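Long-range contacts in xylose isomerase-like TIM barrel domain-containing protein (Sinorhizobium meliloti, PDB 3JU2), which is of unknown function but binds zinc at the mouth of a xylose isomerase-like TIM barrel, consistent with a metal-dependent enzyme of that superfamily: residues E6-N11 against Q246-F251; P38-V43 against T63-G68; V102-G107 against E143-M148; V175-Y180 against K199-H204. All coordinates share one frame; numbering follows the deposited sequence.

Interaction 1: residues E6-N11 against Q246-F251; sequences EGLSIN and QEVEIF. With ZN (zinc ion), chain D.
G7 opens the contact with its carbonyl, whose O takes the backbone N of Q246 at 2.9 Å and a proton from a water that in turn accepts a weak hydrogen bond from Q246 NE2. From here the two strands run parallel, 8-11 beside 246-248, their short axes 33° apart: the first and last strands of the TIM barrel meet and close it. L8 points outward with Q246 and V248; its CD1 comes 3.6 Å from V248 CG2, the two side chains crossing obliquely under helix 261-276. S9 is held through both of its backbone polar atoms, its N donating to Q246 O and its O accepting V248 N at 2.8 Å. Its side chain faces the barrel interior with that of E247, where S9 OG and E247 OE1 both bond to T63 OG1. I10 returns to the outer layer and lays CD1 alongside V248 CB at 3.8 Å, the two side chains pointing the same way. N11 gives its backbone N to V248 O. With CG anti to the backbone N (chi1 -180°), its amide swings in between two carboxylates: ND2 donates to E247 OE2 at 2.9 Å, approaching on the anti side and 33° out of the carboxylate plane. N11 OD1 accepts from W39 NE1, which helps fix the amide's rotation. E249 binds zinc through OE1 at 2.1 Å; its OE2 lies 3.1 Å from N11 ND2 at too poor an angle for a bond, yet the amide N-H side would probably temper the negative charge of the two carboxylates.

Interaction 2: residues P38-V43 against T63-G68; sequences PWRDQV and TGLCRG
Chi1 of -75° turns the W39 indole so that one face lies against C66 CB, and chi1 of -62° puts C66 SG over the same five-membered ring. The CB is 3.5 Å from the centroid of that ring of W39 and almost on its normal, a CH-pi contact, while C66 SG hangs farther out as a sulfur-aromatic contact. R67 bends at chi2 and brings its chain to the other end of the indole: W39 CZ3 lies over one face of the R67 guanidinium, 3.4 Å from NE, with the two planes 44° apart. The backbones meet in a single bridge. C66 N donates to P38 O in a nearly straight bond of 3.1 Å, and R40 N donates to C66 O at 2.8 Å. R40 then turns at chi3 to reach along the strand, where NH1 meets R67 O at 3.1 Å with that oxygen in the guanidinium plane; its NH2 makes a salt bridge to D85. L65 CD1 packs 4.1 Å from P38 CG. Packed by the C66 CB and sulfur and by the R67 chain, with NE1 bonded to N11, the indole is probably well fixed in orientation beside the zinc ligand E249, and R67, whose NH2 bonds a glycerol probably from the crystallisation liquor, probably lines the same pocket.

Interaction 3: residues V102-G107 against E143-M148; sequences VLVAGG and EPLHPM. With ZN (zinc ion), chain D.
E143 N donates to L103 O at 3.0 Å, a straight bond lying in the carbonyl plane that ties the end of strand 101-104 to the loop just after strand 140-142, and a water joins the two backbones where they diverge, donating to L103 O and, at 2.7 Å, to E143 O while accepting from A105 N. L103 O thus takes two donors. Among the side chains, E143 does most of the work. Its chain is fully extended, CG anti to the backbone N (chi1 174°), which carries the carboxylate from the barrel wall to the metal, and OE2 binds zinc at 2.1 Å. The other oxygen, OE1, stays 3.6 Å from zinc, so the carboxylate holds the metal through one oxygen. That OE1 instead rests against apolar carbon, 3.2 Å from V102 CG1, the valine chain crossing that of the glutamate at an angle. V104 lies alongside E143 and points the same way, with CG2 3.9 Å from OE1. Its other methyl, CG1, meets L145 CD2 at 3.9 Å, the two side chains crossing at about a right angle. V102 and V104 thus form an apolar side wall to the zinc-binding carboxylate. Strand 101-104 continues the sheet on its other edge through V102 and V104 to G68, while L103 turns outward onto I126 of helix 115-136. Helix 179-182 packs against the loop through H181, and farther along the loop H146, P147 and M148 touch the second subunit.

Interaction 4: residues V175-Y180 against K199-H204; sequences VAIDVY and KAILAH. With ZN (zinc ion), chain D.
V175 pairs both of its backbone polar atoms with the neighbouring strand and the residue just before it: its N donates to A200 O at 2.8 Å, and its O accepts L202 N at 2.9 Å, with a second, weak donation from A203 N at 3.5 Å. This doubly used carbonyl marks a beta bulge, where the parallel register slips by one residue. Beyond it I177 N donates to A203 O at 2.9 Å, and I177 O receives the CA-H of H204. The same I177 O lies at the edge of the H204 ring, in its plane, and V179 CG1 touches that edge at NE2. At the other side of the imidazole, ND1 is hydrogen-bonded to R234. A176 CB and A203 CB meet at 4.0 Å on the inner face, while on the outer face I177 CD1 packs against I201 CG2. D178 divides its carboxylate: OD1 caps helix 179-182 by accepting Y180 N at 3.0 Å, and OD2 binds zinc at 2.0 Å while also accepting from R220. With CG anti to the backbone N (chi1 -173°) and both oxygens engaged, the carboxylate's rotation is fixed, and the arginine would probably help balance the negative charge gathered at the metal.

Three of the four contacts supply the zinc site: interaction 1 brings E249, interaction 3 E143 and interaction 4 D178, with H205, the residue just after H204 on strand 201-206, completing the set. E249 OE1 and D178 OD2 are 2.9 Å apart, E143 OE2 and D178 OD2 3.2 Å, like charges brought together by the metal. Interaction 2 stands one shell out, joined to interaction 1 by W39 NE1 to N11 OD1 and by T63 OG1 to E247 OE1, each 2.8 Å. Around the barrel, G68 N to V102 O links interactions 2 and 3, and E247 N to H204 O links 1 and 4. Interaction 1, between the first and last strands, encloses the other three along the chain.

Interaction 1: residues E6-N11 against Q246-F251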
# COMPACT_ATOMS: atom_id res chain seq x y z
N GLU A 6 -18.07 19.51 -19.02
CA GLU A 6 -18.37 19.93 -17.65
C GLU A 6 -17.94 18.86 -16.66
O GLU A 6 -18.21 17.66 -16.87
CB GLU A 6 -19.87 20.21 -17.47
CG GLU A 6 -20.36 21.52 -18.10
CD GLU A 6 -19.76 22.77 -17.46
OE1 GLU A 6 -19.59 22.79 -16.22
OE2 GLU A 6 -19.47 23.73 -18.20
N GLY A 7 -17.25 19.29 -15.61
CA GLY A 7 -16.83 18.40 -14.53
C GLY A 7 -15.53 17.63 -14.75
O GLY A 7 -15.22 16.72 -13.98
N LEU A 8 -14.79 17.96 -15.81
CA LEU A 8 -13.48 17.35 -16.07
C LEU A 8 -12.36 18.35 -15.86
O LEU A 8 -12.42 19.49 -16.32
CB LEU A 8 -13.42 16.76 -17.48
CG LEU A 8 -12.13 16.06 -17.95
CD1 LEU A 8 -11.79 14.85 -17.07
CD2 LEU A 8 -12.27 15.61 -19.39
N SER A 9 -11.34 17.91 -15.12
CA SER A 9 -10.12 18.69 -14.96
C SER A 9 -8.91 17.83 -15.38
O SER A 9 -8.96 16.59 -15.30
CB SER A 9 -9.96 19.16 -13.52
OG SER A 9 -8.80 19.98 -13.35
N ILE A 10 -7.85 18.49 -15.83
CA ILE A 10 -6.63 17.79 -16.21
C ILE A 10 -5.49 18.28 -15.35
O ILE A 10 -5.09 19.45 -15.39
CB ILE A 10 -6.27 17.95 -17.74
CG1 ILE A 10 -7.40 17.43 -18.65
CG2 ILE A 10 -4.90 17.32 -18.07
CD1 ILE A 10 -7.71 15.91 -18.61
N ASN A 11 -4.96 17.37 -14.54
CA ASN A 11 -3.72 17.63 -13.83
C ASN A 11 -2.62 17.54 -14.91
O ASN A 11 -2.53 16.55 -15.62
CB ASN A 11 -3.51 16.59 -12.72
CG ASN A 11 -2.23 16.82 -11.94
OD1 ASN A 11 -1.15 16.90 -12.51
ND2 ASN A 11 -2.35 16.87 -10.60
N GLN A 246 -13.68 16.21 -11.56
CA GLN A 246 -12.79 15.06 -11.47
C GLN A 246 -11.49 15.40 -12.22
O GLN A 246 -11.54 15.73 -13.40
CB GLN A 246 -13.42 13.83 -12.10
CG GLN A 246 -14.68 13.36 -11.38
CD GLN A 246 -15.27 12.15 -12.01
OE1 GLN A 246 -14.60 11.13 -12.21
NE2 GLN A 246 -16.56 12.23 -12.31
N GLU A 247 -10.36 15.30 -11.52
CA GLU A 247 -9.07 15.73 -12.03
C GLU A 247 -8.20 14.54 -12.48
O GLU A 247 -7.74 13.74 -11.66
CB GLU A 247 -8.37 16.60 -10.99
CG GLU A 247 -6.93 17.03 -11.30
CD GLU A 247 -6.20 17.58 -10.07
OE1 GLU A 247 -6.75 18.50 -9.40
OE2 GLU A 247 -5.08 17.09 -9.77
N VAL A 248 -8.01 14.43 -13.79
CA VAL A 248 -7.15 13.40 -14.36
C VAL A 248 -5.65 13.59 -14.06
O VAL A 248 -5.01 14.53 -14.55
CB VAL A 248 -7.34 13.27 -15.88
CG1 VAL A 248 -6.51 12.10 -16.42
CG2 VAL A 248 -8.79 13.01 -16.21
N GLU A 249 -5.10 12.65 -13.29
CA GLU A 249 -3.67 12.62 -12.97
C GLU A 249 -3.05 11.25 -13.28
O GLU A 249 -3.21 10.26 -12.53
CB GLU A 249 -3.43 13.01 -11.50
CG GLU A 249 -1.95 13.18 -11.14
CD GLU A 249 -1.76 13.53 -9.68
OE1 GLU A 249 -2.50 12.96 -8.86
OE2 GLU A 249 -0.89 14.37 -9.36
N ILE A 250 -2.35 11.18 -14.42
CA ILE A 250 -1.78 9.94 -14.91
C ILE A 250 -0.26 10.12 -15.05
O ILE A 250 0.17 11.06 -15.70
CB ILE A 250 -2.37 9.57 -16.31
CG1 ILE A 250 -3.88 9.24 -16.19
CG2 ILE A 250 -1.64 8.37 -16.89
CD1 ILE A 250 -4.57 9.16 -17.52
N PHE A 251 0.53 9.27 -14.39
CA PHE A 251 1.98 9.23 -14.67
C PHE A 251 2.18 7.95 -15.43
O PHE A 251 1.99 6.85 -14.88
CB PHE A 251 2.85 9.21 -13.40
CG PHE A 251 2.49 10.26 -12.36
CD1 PHE A 251 2.05 11.53 -12.72
CD2 PHE A 251 2.68 9.98 -11.02
CE1 PHE A 251 1.73 12.49 -11.74
CE2 PHE A 251 2.37 10.93 -10.03
CZ PHE A 251 1.90 12.19 -10.40
ZN ZN D . -3.42 12.73 -7.01
O HOH W 1 -17.43 15.60 -12.42

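Interaction 2: residues P38-V43 against T63-G68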
# COMPACT_ATOMS: atom_id res chain seq x y z
N PRO A 38 -2.00 22.66 -12.39
CA PRO A 38 -0.61 22.77 -12.80
C PRO A 38 0.34 22.43 -11.67
O PRO A 38 -0.06 22.34 -10.50
CB PRO A 38 -0.47 24.25 -13.15
CG PRO A 38 -1.44 24.92 -12.21
CD PRO A 38 -2.57 23.96 -11.99
N TRP A 39 1.61 22.25 -12.03
CA TRP A 39 2.67 21.97 -11.07
C TRP A 39 3.53 23.22 -10.92
O TRP A 39 3.62 24.04 -11.84
CB TRP A 39 3.50 20.74 -11.53
CG TRP A 39 2.76 19.44 -11.30
CD1 TRP A 39 1.56 19.06 -11.84
CD2 TRP A 39 3.18 18.35 -10.46
NE1 TRP A 39 1.21 17.81 -11.39
CE2 TRP A 39 2.18 17.36 -10.53
CE3 TRP A 39 4.30 18.13 -9.65
CZ2 TRP A 39 2.28 16.15 -9.84
CZ3 TRP A 39 4.39 16.93 -8.97
CH2 TRP A 39 3.37 15.96 -9.05
N ARG A 40 4.13 23.37 -9.74
CA ARG A 40 4.90 24.55 -9.42
C ARG A 40 6.09 24.79 -10.36
O ARG A 40 6.37 25.93 -10.70
CB ARG A 40 5.34 24.51 -7.96
CG ARG A 40 4.18 24.75 -7.00
CD ARG A 40 4.58 24.41 -5.61
NE ARG A 40 5.52 25.38 -5.08
CZ ARG A 40 6.31 25.17 -4.04
NH1 ARG A 40 6.28 24.00 -3.41
NH2 ARG A 40 7.13 26.13 -3.62
N ASP A 41 6.74 23.72 -10.83
CA ASP A 41 7.84 23.86 -11.81
C ASP A 41 7.38 24.35 -13.20
O ASP A 41 8.08 25.12 -13.85
CB ASP A 41 8.71 22.59 -11.89
CG ASP A 41 7.97 21.38 -12.44
OD1 ASP A 41 6.72 21.32 -12.41
OD2 ASP A 41 8.66 20.45 -12.90
N GLN A 42 6.18 23.93 -13.61
CA GLN A 42 5.54 24.40 -14.84
C GLN A 42 5.20 25.88 -14.79
O GLN A 42 5.36 26.61 -15.78
CB GLN A 42 4.26 23.59 -15.13
CG GLN A 42 4.50 22.11 -15.26
CD GLN A 42 3.23 21.33 -15.47
OE1 GLN A 42 2.25 21.51 -14.74
NE2 GLN A 42 3.24 20.44 -16.46
N VAL A 43 4.71 26.32 -13.63
CA VAL A 43 4.40 27.71 -13.37
C VAL A 43 5.68 28.56 -13.41
O VAL A 43 5.71 29.63 -14.01
CB VAL A 43 3.63 27.86 -12.03
CG1 VAL A 43 3.40 29.32 -11.68
CG2 VAL A 43 2.27 27.13 -12.12
N THR A 63 -8.19 23.26 -10.05
CA THR A 63 -8.71 22.31 -9.06
C THR A 63 -7.70 22.03 -7.93
O THR A 63 -8.04 21.48 -6.87
CB THR A 63 -9.20 21.00 -9.74
OG1 THR A 63 -8.20 20.51 -10.66
CG2 THR A 63 -10.48 21.27 -10.53
N GLY A 64 -6.47 22.45 -8.17
CA GLY A 64 -5.37 22.29 -7.25
C GLY A 64 -4.11 22.91 -7.80
O GLY A 64 -3.98 23.08 -8.98
N LEU A 65 -3.19 23.25 -6.91
CA LEU A 65 -1.80 23.41 -7.24
C LEU A 65 -0.95 22.29 -6.65
O LEU A 65 -1.03 22.02 -5.50
CB LEU A 65 -1.29 24.75 -6.72
CG LEU A 65 0.14 25.13 -7.08
CD1 LEU A 65 0.33 25.31 -8.52
CD2 LEU A 65 0.60 26.31 -6.36
N CYS A 66 -0.17 21.64 -7.51
CA CYS A 66 0.78 20.63 -7.06
C CYS A 66 2.16 21.24 -6.96
O CYS A 66 2.54 22.09 -7.76
CB CYS A 66 0.79 19.44 -8.03
SG CYS A 66 -0.78 18.57 -8.16
N ARG A 67 2.93 20.79 -5.97
CA ARG A 67 2.40 20.51 -4.66
C ARG A 67 3.21 21.17 -3.55
O ARG A 67 4.32 21.56 -3.74
CB ARG A 67 2.38 19.01 -4.42
CG ARG A 67 3.75 18.39 -4.43
CD ARG A 67 3.96 17.41 -5.53
NE ARG A 67 5.37 17.09 -5.67
CZ ARG A 67 5.86 15.87 -5.72
NH1 ARG A 67 7.16 15.69 -5.86
NH2 ARG A 67 5.07 14.81 -5.66
N GLY A 68 2.60 21.27 -2.39
CA GLY A 68 3.33 21.50 -1.18
C GLY A 68 3.59 20.24 -0.39
O GLY A 68 3.35 19.17 -0.87

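Interaction 3: residues V102-G107 against E143-M148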
# COMPACT_ATOMS: atom_id res chain seq x y z
N VAL A 102 -2.38 21.21 -2.88
CA VAL A 102 -2.20 19.79 -2.59
C VAL A 102 -0.93 19.57 -1.75
O VAL A 102 0.12 20.09 -2.09
CB VAL A 102 -2.16 18.93 -3.91
CG1 VAL A 102 -1.82 17.44 -3.63
CG2 VAL A 102 -3.48 19.03 -4.66
N LEU A 103 -1.04 18.81 -0.67
CA LEU A 103 0.12 18.50 0.18
C LEU A 103 0.51 17.03 0.09
O LEU A 103 -0.31 16.14 0.36
CB LEU A 103 -0.14 18.86 1.64
CG LEU A 103 -0.51 20.30 2.00
CD1 LEU A 103 -0.69 20.39 3.51
CD2 LEU A 103 0.52 21.32 1.53
N VAL A 104 1.76 16.79 -0.30
CA VAL A 104 2.35 15.44 -0.32
C VAL A 104 3.38 15.43 0.79
O VAL A 104 4.36 16.18 0.77
CB VAL A 104 2.96 15.11 -1.69
CG1 VAL A 104 3.75 13.80 -1.63
CG2 VAL A 104 1.86 15.03 -2.76
N ALA A 105 3.13 14.57 1.77
CA ALA A 105 3.68 14.71 3.12
C ALA A 105 5.21 14.72 3.22
O ALA A 105 5.76 15.45 4.04
CB ALA A 105 3.08 13.67 4.04
N GLY A 106 5.89 13.94 2.38
CA GLY A 106 7.33 13.68 2.56
C GLY A 106 7.48 12.35 3.29
O GLY A 106 6.61 11.96 4.07
N GLY A 107 8.57 11.63 3.02
CA GLY A 107 8.82 10.34 3.67
C GLY A 107 9.76 10.46 4.86
O GLY A 107 9.83 11.53 5.49
N GLU A 143 -3.08 15.05 0.59
CA GLU A 143 -3.35 13.96 -0.32
C GLU A 143 -2.74 12.70 0.27
O GLU A 143 -1.50 12.56 0.25
CB GLU A 143 -2.79 14.25 -1.72
CG GLU A 143 -2.92 13.07 -2.66
CD GLU A 143 -2.47 13.39 -4.08
OE1 GLU A 143 -1.61 14.28 -4.29
OE2 GLU A 143 -2.96 12.72 -4.99
N PRO A 144 -3.58 11.80 0.83
CA PRO A 144 -2.99 10.56 1.27
C PRO A 144 -2.40 9.80 0.07
O PRO A 144 -3.02 9.75 -0.99
CB PRO A 144 -4.16 9.78 1.86
CG PRO A 144 -5.39 10.39 1.29
CD PRO A 144 -5.05 11.82 1.06
N LEU A 145 -1.18 9.30 0.24
CA LEU A 145 -0.50 8.56 -0.83
C LEU A 145 -0.54 7.08 -0.60
O LEU A 145 -0.58 6.60 0.55
CB LEU A 145 0.95 9.03 -1.01
CG LEU A 145 1.21 9.90 -2.25
CD1 LEU A 145 0.49 11.24 -2.21
CD2 LEU A 145 2.74 10.13 -2.44
N HIS A 146 -0.56 6.33 -1.69
CA HIS A 146 -0.48 4.89 -1.61
C HIS A 146 0.59 4.43 -0.59
O HIS A 146 1.70 4.99 -0.54
CB HIS A 146 -0.14 4.29 -2.98
CG HIS A 146 -0.49 2.85 -3.09
ND1 HIS A 146 0.22 1.86 -2.45
CD2 HIS A 146 -1.52 2.23 -3.72
CE1 HIS A 146 -0.34 0.69 -2.70
NE2 HIS A 146 -1.38 0.88 -3.49
N PRO A 147 0.24 3.44 0.25
CA PRO A 147 1.20 2.81 1.20
C PRO A 147 2.58 2.47 0.61
O PRO A 147 3.55 2.55 1.32
CB PRO A 147 0.47 1.55 1.62
CG PRO A 147 -0.94 2.02 1.69
CD PRO A 147 -1.11 2.89 0.44
N MET A 148 2.68 2.15 -0.68
CA MET A 148 4.01 1.86 -1.27
C MET A 148 4.96 3.06 -1.26
O MET A 148 6.19 2.89 -1.40
CB MET A 148 3.90 1.20 -2.67
CG MET A 148 3.47 2.06 -3.85
SD MET A 148 3.12 0.97 -5.32
CE MET A 148 2.05 2.13 -6.17
ZN ZN D . -3.42 12.73 -7.01
O HOH W 2 0.46 13.48 1.82

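Interaction 4: residues V175-Y180 against K199-H204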
# COMPACT_ATOMS: atom_id res chain seq x y z
N VAL A 175 -8.92 17.16 2.46
CA VAL A 175 -8.31 16.03 1.75
C VAL A 175 -8.49 16.12 0.21
O VAL A 175 -9.54 16.56 -0.28
CB VAL A 175 -8.78 14.65 2.30
CG1 VAL A 175 -8.37 14.48 3.80
CG2 VAL A 175 -10.29 14.45 2.11
N ALA A 176 -7.43 15.73 -0.51
CA ALA A 176 -7.51 15.42 -1.94
C ALA A 176 -7.61 13.90 -2.03
O ALA A 176 -6.70 13.20 -1.58
CB ALA A 176 -6.26 15.92 -2.68
N ILE A 177 -8.73 13.40 -2.54
CA ILE A 177 -8.93 11.98 -2.67
C ILE A 177 -8.52 11.54 -4.07
O ILE A 177 -9.23 11.80 -5.04
CB ILE A 177 -10.41 11.56 -2.39
CG1 ILE A 177 -10.85 12.04 -1.00
CG2 ILE A 177 -10.60 10.05 -2.58
CD1 ILE A 177 -12.32 11.82 -0.72
N ASP A 178 -7.36 10.87 -4.16
CA ASP A 178 -6.87 10.29 -5.44
C ASP A 178 -7.14 8.80 -5.44
O ASP A 178 -6.63 8.05 -4.59
CB ASP A 178 -5.37 10.59 -5.60
CG ASP A 178 -4.79 10.18 -7.00
OD1 ASP A 178 -5.28 9.27 -7.70
OD2 ASP A 178 -3.82 10.83 -7.42
N VAL A 179 -7.93 8.34 -6.41
CA VAL A 179 -8.29 6.93 -6.50
C VAL A 179 -7.07 5.97 -6.52
O VAL A 179 -7.15 4.86 -6.01
CB VAL A 179 -9.25 6.63 -7.69
CG1 VAL A 179 -10.54 7.47 -7.57
CG2 VAL A 179 -8.56 6.84 -9.09
N TYR A 180 -5.94 6.43 -7.09
CA TYR A 180 -4.73 5.60 -7.18
C TYR A 180 -4.22 5.27 -5.78
O TYR A 180 -3.81 4.15 -5.51
CB TYR A 180 -3.63 6.30 -7.97
CG TYR A 180 -2.62 5.34 -8.55
CD1 TYR A 180 -2.97 4.53 -9.63
CD2 TYR A 180 -1.33 5.22 -8.01
CE1 TYR A 180 -2.05 3.62 -10.17
CE2 TYR A 180 -0.38 4.33 -8.56
CZ TYR A 180 -0.76 3.54 -9.64
OH TYR A 180 0.14 2.65 -10.19
N LYS A 199 -17.13 17.90 5.92
CA LYS A 199 -16.99 18.84 4.79
C LYS A 199 -15.50 19.04 4.42
O LYS A 199 -15.03 20.17 4.27
CB LYS A 199 -17.67 20.19 5.08
CG LYS A 199 -19.17 20.09 5.35
CD LYS A 199 -19.74 21.42 5.84
CE LYS A 199 -21.22 21.28 6.23
NZ LYS A 199 -21.41 20.42 7.44
N ALA A 200 -14.76 17.93 4.33
CA ALA A 200 -13.30 18.02 4.13
C ALA A 200 -12.83 17.65 2.72
O ALA A 200 -11.64 17.74 2.42
CB ALA A 200 -12.57 17.15 5.16
N ILE A 201 -13.76 17.24 1.85
CA ILE A 201 -13.37 16.90 0.47
C ILE A 201 -13.05 18.15 -0.36
O ILE A 201 -13.93 19.00 -0.60
CB ILE A 201 -14.35 15.96 -0.24
CG1 ILE A 201 -14.69 14.76 0.66
CG2 ILE A 201 -13.73 15.45 -1.56
CD1 ILE A 201 -15.77 13.82 0.13
N LEU A 202 -11.78 18.28 -0.76
CA LEU A 202 -11.29 19.44 -1.51
C LEU A 202 -10.99 19.13 -3.00
O LEU A 202 -11.04 20.04 -3.84
CB LEU A 202 -10.08 20.07 -0.83
CG LEU A 202 -10.31 20.79 0.51
CD1 LEU A 202 -8.98 21.17 1.14
CD2 LEU A 202 -11.21 22.03 0.33
N ALA A 203 -10.70 17.87 -3.30
CA ALA A 203 -10.38 17.45 -4.67
C ALA A 203 -10.59 15.97 -4.86
O ALA A 203 -10.56 15.19 -3.89
CB ALA A 203 -8.93 17.83 -5.04
N HIS A 204 -10.79 15.57 -6.11
CA HIS A 204 -10.96 14.18 -6.48
C HIS A 204 -10.11 13.91 -7.73
O HIS A 204 -10.32 14.53 -8.79
CB HIS A 204 -12.45 13.89 -6.71
CG HIS A 204 -12.75 12.52 -7.22
ND1 HIS A 204 -13.92 12.22 -7.86
CD2 HIS A 204 -12.05 11.36 -7.15
CE1 HIS A 204 -13.93 10.94 -8.20
NE2 HIS A 204 -12.81 10.40 -7.78
ZN ZN D . -3.42 12.73 -7.01